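Local structure of Lin2004 protein (2HUJ) at residues A[29-32]-A[33-37]; A[60-63]-A[64-68]; A[87-90]-A[91-95]; A[120-123]-A[124-128]. The protein is of unknown function but folds as a four-helix bundle and represents a family of uncharacterised bacterial proteins. All blocks are in the same frame, centred on the assembly; numbering follows the deposited sequence. Where two conformers were deposited one is given.

Contact 1. Residues A[29-32]-A[33-37]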
loop_
_atom_site.group_PDB
_atom_site.type_symbol
_atom_site.label_atom_id
_atom_site.label_comp_id
_atom_site.label_asym_id
_atom_site.label_seq_id
_atom_site.Cartn_x
_atom_site.Cartn_y
_atom_site.Cartn_z
ATOM N N LEU A 29 -0.852 -0.240 -5.481
ATOM C CA LEU A 29 -0.512 -0.325 -4.060
ATOM C C LEU A 29 -1.737 -0.185 -3.141
ATOM O O LEU A 29 -1.829 -0.882 -2.121
ATOM C CB LEU A 29 0.556 0.697 -3.710
ATOM C CG LEU A 29 1.176 0.565 -2.310
ATOM C CD1 LEU A 29 1.748 -0.843 -2.041
ATOM C CD2 LEU A 29 2.255 1.610 -2.098
ATOM N N LEU A 30 -2.655 0.712 -3.501
ATOM C CA LEU A 30 -3.964 0.796 -2.823
ATOM C C LEU A 30 -4.718 -0.515 -2.857
ATOM O O LEU A 30 -5.284 -0.965 -1.862
ATOM C CB LEU A 30 -4.820 1.880 -3.413
ATOM C CG LEU A 30 -4.525 3.311 -2.955
ATOM C CD1 LEU A 30 -5.093 4.272 -3.958
ATOM C CD2 LEU A 30 -5.163 3.513 -1.567
ATOM N N LEU A 31 -4.707 -1.165 -4.009
ATOM C CA LEU A 31 -5.342 -2.470 -4.145
ATOM C C LEU A 31 -4.698 -3.539 -3.258
ATOM O O LEU A 31 -5.405 -4.347 -2.615
ATOM C CB LEU A 31 -5.333 -2.917 -5.623
ATOM C CG LEU A 31 -6.279 -4.055 -5.971
ATOM C CD1 LEU A 31 -7.749 -3.557 -5.869
ATOM C CD2 LEU A 31 -6.009 -4.622 -7.366
ATOM N N GLN A 32 -3.369 -3.537 -3.194
ATOM C CA GLN A 32 -2.674 -4.436 -2.285
ATOM C C GLN A 32 -3.112 -4.214 -0.847
ATOM O O GLN A 32 -3.317 -5.171 -0.086
ATOM C CB GLN A 32 -1.155 -4.297 -2.413
ATOM C CG GLN A 32 -0.365 -5.224 -1.491
ATOM C CD GLN A 32 -0.587 -6.709 -1.788
ATOM O OE1 GLN A 32 -0.337 -7.132 -2.891
ATOM N NE2 GLN A 32 -1.073 -7.496 -0.796
ATOM N N ASN A 33 -3.193 -2.952 -0.468
ATOM C CA ASN A 33 -3.571 -2.580 0.897
ATOM C C ASN A 33 -4.957 -3.165 1.212
ATOM O O ASN A 33 -5.173 -3.736 2.288
ATOM C CB ASN A 33 -3.521 -1.062 1.028
ATOM C CG ASN A 33 -3.715 -0.598 2.475
ATOM O OD1 ASN A 33 -3.059 -1.131 3.391
ATOM N ND2 ASN A 33 -4.597 0.356 2.685
ATOM N N GLU A 34 -5.881 -3.033 0.256
ATOM C CA GLU A 34 -7.220 -3.621 0.357
ATOM C C GLU A 34 -7.196 -5.143 0.473
ATOM O O GLU A 34 -7.932 -5.704 1.258
ATOM C CB GLU A 34 -8.109 -3.226 -0.837
ATOM C CG GLU A 34 -8.410 -1.785 -0.997
ATOM C CD GLU A 34 -9.119 -1.159 0.193
ATOM O OE1 GLU A 34 -9.795 -1.870 0.961
ATOM O OE2 GLU A 34 -9.008 0.075 0.326
ATOM N N LYS A 35 -6.333 -5.798 -0.303
ATOM C CA LYS A 35 -6.170 -7.242 -0.249
ATOM C C LYS A 35 -5.748 -7.670 1.150
ATOM O O LYS A 35 -6.301 -8.652 1.681
ATOM C CB LYS A 35 -5.130 -7.737 -1.249
ATOM C CG LYS A 35 -5.520 -7.707 -2.695
ATOM C CD LYS A 35 -4.387 -8.331 -3.519
ATOM C CE LYS A 35 -4.551 -8.150 -5.012
ATOM N NZ LYS A 35 -3.369 -8.755 -5.733
ATOM N N ASN A 36 -4.811 -6.931 1.752
ATOM C CA ASN A 36 -4.344 -7.248 3.109
ATOM C C ASN A 36 -5.492 -7.225 4.081
ATOM O O ASN A 36 -5.662 -8.123 4.920
ATOM C CB ASN A 36 -3.290 -6.243 3.582
ATOM C CG ASN A 36 -1.981 -6.283 2.765
ATOM O OD1 ASN A 36 -1.794 -7.097 1.856
ATOM N ND2 ASN A 36 -1.079 -5.366 3.118
ATOM N N TRP A 37 -6.285 -6.164 3.989
ATOM C CA TRP A 37 -7.393 -5.937 4.925
ATOM C C TRP A 37 -8.461 -7.004 4.747
ATOM O O TRP A 37 -8.976 -7.553 5.716
ATOM C CB TRP A 37 -7.959 -4.546 4.651
ATOM C CG TRP A 37 -9.110 -4.120 5.489
ATOM C CD1 TRP A 37 -10.333 -3.754 5.044
ATOM C CD2 TRP A 37 -9.143 -3.965 6.932
ATOM N NE1 TRP A 37 -11.126 -3.377 6.098
ATOM C CE2 TRP A 37 -10.432 -3.501 7.266
ATOM C CE3 TRP A 37 -8.213 -4.180 7.953
ATOM C CZ2 TRP A 37 -10.839 -3.280 8.598
ATOM C CZ3 TRP A 37 -8.611 -3.939 9.282
ATOM C CH2 TRP A 37 -9.899 -3.488 9.580
HETATM O O HOH W 1 -6.380 0.774 0.339
HETATM O O HOH W 2 -1.232 -6.967 -5.577
#

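Contact 2. Residues A[60-63]-A[64-68]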
loop_
_atom_site.group_PDB
_atom_site.type_symbol
_atom_site.label_atom_id
_atom_site.label_comp_id
_atom_site.label_asym_id
_atom_site.label_seq_id
_atom_site.Cartn_x
_atom_site.Cartn_y
_atom_site.Cartn_z
ATOM N N VAL A 60 3.341 -11.952 0.340
ATOM C CA VAL A 60 4.199 -10.907 0.879
ATOM C C VAL A 60 5.154 -10.370 -0.212
ATOM O O VAL A 60 5.368 -9.160 -0.320
ATOM C CB VAL A 60 4.951 -11.371 2.129
ATOM C CG1 VAL A 60 5.927 -10.298 2.596
ATOM C CG2 VAL A 60 3.937 -11.682 3.256
ATOM N N ASP A 61 5.695 -11.278 -1.029
ATOM C CA ASP A 61 6.516 -10.868 -2.166
ATOM C C ASP A 61 5.778 -9.935 -3.143
ATOM O O ASP A 61 6.333 -8.962 -3.590
ATOM C CB ASP A 61 6.990 -12.082 -2.973
ATOM C CG ASP A 61 8.109 -12.888 -2.295
ATOM O OD1 ASP A 61 8.713 -12.429 -1.304
ATOM O OD2 ASP A 61 8.410 -13.982 -2.847
ATOM N N GLU A 62 4.547 -10.253 -3.501
ATOM C CA GLU A 62 3.774 -9.389 -4.392
ATOM C C GLU A 62 3.537 -8.006 -3.725
ATOM O O GLU A 62 3.680 -6.966 -4.358
ATOM C CB GLU A 62 2.463 -10.090 -4.769
ATOM C CG GLU A 62 1.354 -9.222 -5.378
ATOM C CD GLU A 62 1.719 -8.633 -6.710
ATOM O OE1 GLU A 62 2.732 -9.083 -7.313
ATOM O OE2 GLU A 62 1.006 -7.701 -7.151
ATOM N N ALA A 63 3.182 -7.995 -2.438
ATOM C CA ALA A 63 3.083 -6.731 -1.709
ATOM C C ALA A 63 4.373 -5.895 -1.749
ATOM O O ALA A 63 4.335 -4.675 -1.992
ATOM C CB ALA A 63 2.652 -6.976 -0.251
ATOM N N LYS A 64 5.508 -6.553 -1.571
ATOM C CA LYS A 64 6.820 -5.891 -1.625
ATOM C C LYS A 64 7.103 -5.334 -3.032
ATOM O O LYS A 64 7.628 -4.238 -3.164
ATOM C CB LYS A 64 7.918 -6.884 -1.232
ATOM C CG LYS A 64 9.327 -6.296 -1.139
ATOM C CD LYS A 64 9.435 -5.244 -0.066
ATOM C CE LYS A 64 10.854 -5.137 0.485
ATOM N NZ LYS A 64 10.926 -4.726 1.926
ATOM N N ARG A 65 6.771 -6.099 -4.063
ATOM C CA ARG A 65 6.905 -5.647 -5.465
ATOM C C ARG A 65 6.068 -4.377 -5.678
ATOM O O ARG A 65 6.554 -3.414 -6.250
ATOM C CB ARG A 65 6.468 -6.754 -6.441
ATOM C CG ARG A 65 6.479 -6.327 -7.923
ATOM C CD ARG A 65 5.659 -7.284 -8.822
ATOM N NE ARG A 65 4.211 -7.045 -8.734
ATOM C CZ ARG A 65 3.519 -6.204 -9.510
ATOM N NH1 ARG A 65 4.112 -5.477 -10.454
ATOM N NH2 ARG A 65 2.210 -6.084 -9.337
ATOM N N CYS A 66 4.822 -4.373 -5.184
ATOM C CA CYS A 66 3.958 -3.220 -5.312
ATOM C C CYS A 66 4.600 -2.028 -4.624
ATOM O O CYS A 66 4.597 -0.911 -5.185
ATOM C CB CYS A 66 2.547 -3.467 -4.731
ATOM S SG CYS A 66 1.568 -4.695 -5.645
ATOM N N ALA A 67 5.123 -2.231 -3.415
ATOM C CA ALA A 67 5.662 -1.103 -2.639
ATOM C C ALA A 67 6.907 -0.553 -3.286
ATOM O O ALA A 67 7.063 0.667 -3.440
ATOM C CB ALA A 67 5.945 -1.507 -1.192
ATOM N N ASP A 68 7.803 -1.442 -3.708
ATOM C CA ASP A 68 9.072 -1.023 -4.309
ATOM C C ASP A 68 8.837 -0.287 -5.635
ATOM O O ASP A 68 9.486 0.714 -5.906
ATOM C CB ASP A 68 9.988 -2.230 -4.577
ATOM C CG ASP A 68 10.580 -2.874 -3.292
ATOM O OD1 ASP A 68 10.524 -2.311 -2.193
ATOM O OD2 ASP A 68 11.132 -3.987 -3.437
#

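Contact 3. Residues A[87-90]-A[91-95]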
loop_
_atom_site.group_PDB
_atom_site.type_symbol
_atom_site.label_atom_id
_atom_site.label_comp_id
_atom_site.label_asym_id
_atom_site.label_seq_id
_atom_site.Cartn_x
_atom_site.Cartn_y
_atom_site.Cartn_z
ATOM N N GLY A 87 5.925 14.307 2.109
ATOM C CA GLY A 87 7.335 14.029 1.893
ATOM C C GLY A 87 7.702 12.557 1.886
ATOM O O GLY A 87 6.859 11.660 1.926
ATOM N N GLU A 88 9.011 12.318 1.867
ATOM C CA GLU A 88 9.556 10.988 1.682
ATOM C C GLU A 88 9.202 10.009 2.809
ATOM O O GLU A 88 8.813 8.887 2.550
ATOM C CB GLU A 88 11.085 11.097 1.578
ATOM C CG GLU A 88 11.744 9.817 1.398
ATOM C CD GLU A 88 13.185 9.892 0.885
ATOM O OE1 GLU A 88 13.621 10.928 0.327
ATOM O OE2 GLU A 88 13.867 8.876 1.082
ATOM N N LEU A 89 9.397 10.433 4.054
ATOM C CA LEU A 89 9.168 9.548 5.200
ATOM C C LEU A 89 7.715 9.093 5.227
ATOM O O LEU A 89 7.438 7.939 5.441
ATOM C CB LEU A 89 9.572 10.188 6.518
ATOM C CG LEU A 89 9.424 9.254 7.729
ATOM C CD1 LEU A 89 10.233 7.957 7.631
ATOM C CD2 LEU A 89 9.764 10.005 8.996
ATOM N N GLN A 90 6.793 10.002 4.992
ATOM C CA GLN A 90 5.367 9.634 4.989
ATOM C C GLN A 90 5.075 8.535 3.980
ATOM O O GLN A 90 4.334 7.594 4.239
ATOM C CB GLN A 90 4.530 10.889 4.649
ATOM C CG GLN A 90 4.325 11.906 5.801
ATOM C CD GLN A 90 4.015 13.307 5.311
ATOM O OE1 GLN A 90 4.873 13.997 4.733
ATOM N NE2 GLN A 90 2.776 13.728 5.491
ATOM N N LEU A 91 5.656 8.659 2.793
ATOM C CA LEU A 91 5.448 7.663 1.759
ATOM C C LEU A 91 6.109 6.355 2.125
ATOM O O LEU A 91 5.523 5.292 1.908
ATOM C CB LEU A 91 5.985 8.164 0.425
ATOM C CG LEU A 91 5.218 9.323 -0.195
ATOM C CD1 LEU A 91 5.830 9.738 -1.524
ATOM C CD2 LEU A 91 3.738 8.945 -0.315
ATOM N N ARG A 92 7.314 6.400 2.694
ATOM C CA ARG A 92 7.983 5.164 3.090
ATOM C C ARG A 92 7.210 4.427 4.184
ATOM O O ARG A 92 7.117 3.194 4.162
ATOM C CB ARG A 92 9.418 5.429 3.532
ATOM C CG ARG A 92 10.362 5.833 2.404
ATOM C CD ARG A 92 11.779 5.933 2.839
ATOM N NE ARG A 92 12.681 6.375 1.774
ATOM C CZ ARG A 92 13.108 5.634 0.765
ATOM N NH1 ARG A 92 12.732 4.380 0.644
ATOM N NH2 ARG A 92 13.909 6.175 -0.154
ATOM N N GLN A 93 6.651 5.179 5.122
ATOM C CA GLN A 93 5.879 4.587 6.209
ATOM C C GLN A 93 4.594 3.962 5.690
ATOM O O GLN A 93 4.226 2.859 6.135
ATOM C CB GLN A 93 5.645 5.582 7.364
ATOM C CG GLN A 93 6.916 5.926 8.072
ATOM C CD GLN A 93 6.695 6.912 9.159
ATOM O OE1 GLN A 93 5.881 7.802 9.035
ATOM N NE2 GLN A 93 7.430 6.788 10.205
ATOM N N ALA A 94 3.950 4.609 4.725
ATOM C CA ALA A 94 2.761 4.053 4.078
ATOM C C ALA A 94 3.083 2.684 3.475
ATOM O O ALA A 94 2.310 1.706 3.641
ATOM C CB ALA A 94 2.214 5.008 3.027
ATOM N N CYS A 95 4.254 2.578 2.848
ATOM C CA CYS A 95 4.736 1.317 2.263
ATOM C C CYS A 95 5.122 0.264 3.305
ATOM O O CYS A 95 4.802 -0.910 3.161
ATOM C CB CYS A 95 5.915 1.593 1.322
ATOM S SG CYS A 95 5.364 2.474 -0.189
#

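Contact 4. Residues A[120-123]-A[124-128]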
loop_
_atom_site.group_PDB
_atom_site.type_symbol
_atom_site.label_atom_id
_atom_site.label_comp_id
_atom_site.label_asym_id
_atom_site.label_seq_id
_atom_site.Cartn_x
_atom_site.Cartn_y
_atom_site.Cartn_z
ATOM N N GLN A 120 -5.747 1.986 7.432
ATOM C CA GLN A 120 -6.334 3.297 7.114
ATOM C C GLN A 120 -5.278 4.353 6.822
ATOM O O GLN A 120 -5.458 5.185 5.922
ATOM C CB GLN A 120 -7.249 3.764 8.242
ATOM C CG GLN A 120 -8.521 2.944 8.296
ATOM C CD GLN A 120 -9.599 3.463 9.221
ATOM O OE1 GLN A 120 -9.336 3.917 10.351
ATOM N NE2 GLN A 120 -10.856 3.326 8.773
ATOM N N SER A 121 -4.173 4.325 7.564
ATOM C CA SER A 121 -3.101 5.295 7.359
ATOM C C SER A 121 -2.596 5.208 5.912
ATOM O O SER A 121 -2.462 6.216 5.220
ATOM C CB SER A 121 -1.951 5.046 8.342
ATOM O OG SER A 121 -0.871 5.924 8.081
ATOM N N THR A 122 -2.296 3.999 5.454
ATOM C CA THR A 122 -1.899 3.802 4.070
ATOM C C THR A 122 -2.933 4.255 3.076
ATOM O O THR A 122 -2.613 4.937 2.088
ATOM C CB THR A 122 -1.549 2.323 3.824
ATOM O OG1 THR A 122 -0.422 1.987 4.646
ATOM C CG2 THR A 122 -1.178 2.110 2.380
ATOM N N LYS A 123 -4.181 3.899 3.337
ATOM C CA LYS A 123 -5.250 4.263 2.444
ATOM C C LYS A 123 -5.355 5.779 2.313
ATOM O O LYS A 123 -5.498 6.292 1.212
ATOM C CB LYS A 123 -6.580 3.664 2.920
ATOM C CG LYS A 123 -7.774 3.989 1.999
ATOM C CD LYS A 123 -9.021 3.087 2.224
ATOM C CE LYS A 123 -9.609 3.179 3.612
ATOM N NZ LYS A 123 -10.922 2.402 3.745
ATOM N N TYR A 124 -5.261 6.480 3.429
ATOM C CA TYR A 124 -5.298 7.953 3.461
ATOM C C TYR A 124 -4.183 8.587 2.652
ATOM O O TYR A 124 -4.428 9.415 1.773
ATOM C CB TYR A 124 -5.353 8.480 4.897
ATOM C CG TYR A 124 -6.582 8.043 5.681
ATOM C CD1 TYR A 124 -7.767 7.607 5.032
ATOM C CD2 TYR A 124 -6.575 8.044 7.060
ATOM C CE1 TYR A 124 -8.877 7.164 5.763
ATOM C CE2 TYR A 124 -7.685 7.639 7.799
ATOM C CZ TYR A 124 -8.830 7.197 7.150
ATOM O OH TYR A 124 -9.885 6.805 7.939
ATOM N N THR A 125 -2.970 8.153 2.892
ATOM C CA THR A 125 -1.803 8.723 2.224
ATOM C C THR A 125 -1.855 8.467 0.719
ATOM O O THR A 125 -1.606 9.367 -0.087
ATOM C CB THR A 125 -0.529 8.141 2.828
ATOM O OG1 THR A 125 -0.446 8.507 4.223
ATOM C CG2 THR A 125 0.728 8.632 2.075
ATOM N N LEU A 126 -2.165 7.232 0.333
ATOM C CA LEU A 126 -2.110 6.870 -1.087
ATOM C C LEU A 126 -3.305 7.425 -1.847
ATOM O O LEU A 126 -3.195 7.754 -3.050
ATOM C CB LEU A 126 -2.021 5.339 -1.253
ATOM C CG LEU A 126 -0.750 4.694 -0.710
ATOM C CD1 LEU A 126 -0.767 3.229 -0.974
ATOM C CD2 LEU A 126 0.505 5.332 -1.233
ATOM N N THR A 127 -4.462 7.530 -1.192
ATOM C CA THR A 127 -5.600 8.158 -1.864
ATOM C C THR A 127 -5.306 9.650 -2.105
ATOM O O THR A 127 -5.697 10.194 -3.125
ATOM C CB THR A 127 -6.954 7.945 -1.150
ATOM O OG1 THR A 127 -6.913 8.478 0.175
ATOM C CG2 THR A 127 -7.323 6.515 -1.091
ATOM N N ARG A 128 -4.575 10.288 -1.190
ATOM C CA ARG A 128 -4.218 11.695 -1.363
ATOM C C ARG A 128 -3.335 11.824 -2.618
ATOM O O ARG A 128 -3.550 12.718 -3.434
ATOM C CB ARG A 128 -3.557 12.261 -0.115
ATOM C CG ARG A 128 -2.938 13.659 -0.285
ATOM C CD ARG A 128 -2.623 14.307 1.076
ATOM N NE ARG A 128 -3.823 14.795 1.753
HETATM O O HOH W 3 0.407 6.367 5.762
#

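Contact 1. Residues A[29-32]-A[33-37]
Q32 and N36 join their side-chain amides one turn apart on helix 16-45, in the interior of the four-helix bundle. Q32 NE2 donates to N36 OD1 at 2.8 Å, with an N-H...O angle of 157°. The acceptor lies in the plane of the Q32 amide, while the donor is tilted from the N36 carbonyl plane. The two amides are turned 46° from each other. The Q32 chain starts with CG anti to the backbone N and then bends at chi2 (63°), which swings NE2 along the helix toward N36. The rest of each amide is also held. N36 ND2 donates to T101 OG1 on helix 88-104. A water donates to Q32 OE1 and accepts from K35 NZ, so the lysine reaches Q32 through it. Outside the segments, Q32 rests on F59 and A63 of helix 52-81, and N36 also touches F59. A second water ties up the other flank of the turn. It donates to L30 O and to E34 OE2, and accepts from N33 ND2. N33 ND2 also donates to Y119 O, and E34 OE1 bonds Y119 OH, both on helix 112-137. Main-chain i to i+4 bonds run beneath all of this, such as N33 N to L29 O at 3.0 Å. E34 CG stands beside its own backbone N, anti to the carbonyl carbon, and comes to 3.3 Å from L30 O.

Contact 2. Residues A[60-63]-A[64-68]
An i to i+3 salt bridge on helix 52-81 of the four-helix bundle links E62 to R65. The arginine takes the carboxylate side-on, with one nitrogen to each oxygen. R65 NE donates to E62 OE1 at 2.9 Å. R65 NH2 donates to E62 OE2 at 3.0 Å, with a nearly straight N-H...O angle of 174°. This second bond uses the syn lone pair of OE2 and lies in the guanidinium plane. The NE bond is less regular, since it meets OE1 on the syn side but 32° out of the carboxylate plane. The two flat groups are twisted 28° from each other. The side chains run next to each other in the same direction. E62 has CG anti to the backbone N and then turns at chi2, while R65 stays extended to CD and turns at chi3. C66 lies beside the pair, with SG 3.4 Å from E62 OE2. Beneath them the main chain keeps its i to i+4 bonds, including C66 N to E62 O at 3.0 Å. A63 and A67 are a turn apart and buried, with A67 CB 3.6 Å from A63 O. R65 NH2 also donates to Q28 OE1 on helix 16-45, so that nitrogen serves two acceptors. Two bonds from one guanidinium restrict rotation of the carboxylate, and the arginine's positive charge probably favours the ionised form of E62.

Contact 3. Residues A[87-90]-A[91-95]
E88 and R92 form an i to i+4 salt bridge at the start of helix 88-104, where G87 is the N-cap residue. Two guanidinium nitrogens, NE and NH2, converge on one carboxylate oxygen. R92 NE donates to E88 OE2 at 2.9 Å, on the anti lone pair of that oxygen. R92 NH2 donates to the same E88 OE2 at 3.0 Å, but from above the carboxylate plane and at a more bent angle of 142°. OE2 lies at the guanidinium edge and in its plane, although the two planes are 53° apart. E88 reaches this place with its chain extended and CG anti to the backbone N (chi1 180°). Its other oxygen, OE1, accepts from N79 ND2 on helix 52-81.

Polar contacts also close the helix start. Q90 has CG beside its backbone N and an extended chain, which carries the amide toward the cap. Q90 OE1 accepts from G87 N at 2.8 Å, with the donor above the carbonyl plane. Q90 NE2 donates to Y85 O. The first main-chain bond, L91 N to G87 O, is weak at 3.3 Å. The next one, R92 N to E88 O, is shorter at 2.9 Å.

Apolar contact is made by L89 and Q93. L89 CG lies 3.9 Å from Q93 CD, and L89 CD1 is at the same distance from Q93 CG, so the leucine packs on the glutamine stem and amide carbon.

L91 and A94 meet T125 of helix 112-137, where L91 also meets V129, while on helix 52-81 L91 touches V78 and C95 packs on F70 and L71.

Contact 4. Residues A[120-123]-A[124-128]
The Y124 ring lies alongside Q120, the residue one turn before it on helix 112-137 of the four-helix bundle. The tyrosine can be followed outward from the backbone. Y124 CB is 3.5 Å from Q120 O. Y124 CG is closer still, 3.1 Å from the same Q120 O, which sits over one ring face toward its rim. Y124 CD1 and CD2 flank this oxygen as well. Farther out, CE2 and CZ meet Q120 CB, which makes an off-centre CH-pi contact 4.3 Å from the ring centroid. At the tip, Y124 OH lies 3.6 Å from Q120 CD, beside the amide. Amide and ring planes are 34° apart. The ring takes this course because CG is anti to the carbonyl carbon (chi1 -61°), which lays it back along the preceding turn. Q120 O also accepts the Y124 N-H at 2.8 Å.

On another side, a water bridges S121 OG and T125 OG1. T127 OG1 has two possible acceptors, K123 O at 2.8 Å and Y124 O. T122 CG2 touches L126 CD1 at 3.6 Å, side by side on the inner face.

K123 NZ bonds Y119 OH within the same helix. T122 meets V98 and T125 meets A94 of helix 88-104. L126 packs on L29 and L30 of helix 16-45, and T122 on N33.

Overall arrangement
The four contacts each lie on a different helix of the bundle, and the other three all touch contact 1. Its centre is about 11 Å from those of contacts 2 and 4, and about 16 Å from that of contact 3. L29 is the shared neighbour: its CD1 is 3.8 Å from C66 CB, its CD2 3.8 Å from C95 SG, and its CG 3.6 Å from L126 CD1. Contacts 3 and 4 meet at a probable hydrogen bond, A94 O to T122 OG1 at 2.9 Å. Contacts 2 and 4 do not touch. Their nearest atoms are about 8 Å apart, on opposite sides of the chain's centre. With no function assigned, none of the contacts can be tied to a site.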